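Sugar-binding transport ATP-binding protein (Pyrococcus horikoshii, PDB 1V43) probably binds and hydrolyses ATP to power sugar uptake, as the nucleotide-binding subunit of an ABC-type sugar transporter. Local coordinates at residues 219-223 with 234-238. Residues are numbered along the deposited sequence.
Sequences QLLQI and NSVFV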
loop_
_atom_site.group_PDB
_atom_site.type_symbol
_atom_site.label_atom_id
_atom_site.label_comp_id
_atom_site.label_asym_id
_atom_site.label_seq_id
_atom_site.Cartn_x
_atom_site.Cartn_y
_atom_site.Cartn_z
ATOM N N GLN A 219 17.774 -11.544 14.863
ATOM C CA GLN A 219 19.042 -10.841 14.684
ATOM C C GLN A 219 18.914 -9.463 14.071
ATOM O O GLN A 219 18.022 -9.202 13.263
ATOM C CB GLN A 219 19.994 -11.639 13.801
ATOM C CG GLN A 219 20.437 -12.983 14.355
ATOM C CD GLN A 219 21.863 -13.311 13.949
ATOM O OE1 GLN A 219 22.813 -12.729 14.474
ATOM N NE2 GLN A 219 22.019 -14.227 12.998
ATOM N N LEU A 220 19.824 -8.581 14.463
ATOM C CA LEU A 220 19.862 -7.234 13.915
ATOM C C LEU A 220 20.630 -7.338 12.607
ATOM O O LEU A 220 21.847 -7.542 12.606
ATOM C CB LEU A 220 20.611 -6.296 14.852
ATOM C CG LEU A 220 20.861 -4.900 14.282
ATOM C CD1 LEU A 220 19.525 -4.215 13.962
ATOM C CD2 LEU A 220 21.667 -4.086 15.292
ATOM N N LEU A 221 19.930 -7.214 11.490
ATOM C CA LEU A 221 20.598 -7.296 10.198
ATOM C C LEU A 221 21.295 -6.000 9.827
ATOM O O LEU A 221 22.418 -6.015 9.313
ATOM C CB LEU A 221 19.602 -7.676 9.107
ATOM C CG LEU A 221 18.963 -9.053 9.292
ATOM C CD1 LEU A 221 18.166 -9.418 8.048
ATOM C CD2 LEU A 221 20.054 -10.088 9.536
ATOM N N GLN A 222 20.653 -4.871 10.107
ATOM C CA GLN A 222 21.253 -3.589 9.762
ATOM C C GLN A 222 20.563 -2.423 10.461
ATOM O O GLN A 222 19.360 -2.454 10.708
ATOM C CB GLN A 222 21.176 -3.385 8.231
ATOM C CG GLN A 222 21.771 -2.068 7.706
ATOM C CD GLN A 222 21.865 -2.004 6.176
ATOM O OE1 GLN A 222 21.514 -2.952 5.463
ATOM N NE2 GLN A 222 22.339 -0.878 5.671
ATOM N N ILE A 223 21.341 -1.411 10.822
ATOM C CA ILE A 223 20.762 -0.217 11.394
ATOM C C ILE A 223 21.363 0.978 10.648
ATOM O O ILE A 223 22.557 1.003 10.341
ATOM C CB ILE A 223 20.994 -0.075 12.933
ATOM C CG1 ILE A 223 20.258 1.180 13.421
ATOM C CG2 ILE A 223 22.490 -0.002 13.277
ATOM C CD1 ILE A 223 20.385 1.474 14.893
ATOM N N ASN A 234 22.717 -3.791 3.285
ATOM C CA ASN A 234 23.899 -4.636 3.379
ATOM C C ASN A 234 23.623 -6.114 3.095
ATOM O O ASN A 234 24.494 -6.956 3.297
ATOM C CB ASN A 234 24.553 -4.497 4.749
ATOM C CG ASN A 234 23.668 -4.985 5.861
ATOM O OD1 ASN A 234 22.841 -5.877 5.668
ATOM N ND2 ASN A 234 23.844 -4.415 7.042
ATOM N N SER A 235 22.420 -6.427 2.617
ATOM C CA SER A 235 22.072 -7.815 2.319
ATOM C C SER A 235 20.793 -7.937 1.491
ATOM O O SER A 235 20.047 -6.973 1.333
ATOM C CB SER A 235 21.902 -8.593 3.618
ATOM O OG SER A 235 20.876 -8.005 4.398
ATOM N N VAL A 236 20.543 -9.128 0.962
ATOM C CA VAL A 236 19.346 -9.364 0.161
ATOM C C VAL A 236 18.087 -9.112 0.996
ATOM O O VAL A 236 17.170 -8.419 0.547
ATOM C CB VAL A 236 19.304 -10.810 -0.384
ATOM C CG1 VAL A 236 17.988 -11.057 -1.109
ATOM C CG2 VAL A 236 20.474 -11.040 -1.331
ATOM N N PHE A 237 18.050 -9.656 2.215
ATOM C CA PHE A 237 16.881 -9.469 3.062
ATOM C C PHE A 237 16.498 -7.998 3.260
ATOM O O PHE A 237 15.329 -7.641 3.103
ATOM C CB PHE A 237 17.047 -10.127 4.436
ATOM C CG PHE A 237 15.768 -10.147 5.224
ATOM C CD1 PHE A 237 14.819 -11.137 5.004
ATOM C CD2 PHE A 237 15.459 -9.113 6.099
ATOM C CE1 PHE A 237 13.584 -11.098 5.635
ATOM C CE2 PHE A 237 14.226 -9.064 6.735
ATOM C CZ PHE A 237 13.284 -10.060 6.501
ATOM N N VAL A 238 17.470 -7.158 3.613
ATOM C CA VAL A 238 17.206 -5.733 3.808
ATOM C C VAL A 238 16.853 -5.083 2.460
ATOM O O VAL A 238 15.946 -4.255 2.373
ATOM C CB VAL A 238 18.446 -4.984 4.416
ATOM C CG1 VAL A 238 18.161 -3.505 4.488
ATOM C CG2 VAL A 238 18.770 -5.514 5.844
#
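Two hydrogen bonds tie residues 219-223 of the edge strand 219-224 to the turn that opens helix 236-241. The backbone N of Asn234 gives a short, nearly straight bond to OE1 of Gln222 (2.6 Å), and ND2 of Asn234 reaches O of Leu221 at 3.1 Å. Backbone and side chain of one asparagine thus engage successive strand residues, while NE2 of Gln222 bonds to O of Arg232, so a single amide grips the turn at two points. Ser235, at the N-cap position, donates from OG to OD1 of Asn234 (3.2 Å). Beyond these bonds the packing is mainly apolar: CD1 of Leu221 meets the Phe237 ring at CD2 (3.3 Å), and CB of Leu221 lies 4.0 Å from CG2 of Val238. The Phe237 ring also packs on Phe241 and Pro45. Leu221 and Gln222 both direct their CA-to-CB bonds toward 234-238, as expected of a classic beta bulge opposite Val214; helical backbone angles at Leu221 (-79/-40) break the usual alternation. This bulged strand, antiparallel to 211-216 at the mixed sheet's edge in the ABC ATPase domain, packs against the turn and first residues of helix 236-241, the side chain of Phe237 about 7 Å from that of Cys48 in the ATP-binding Walker A loop, empty here.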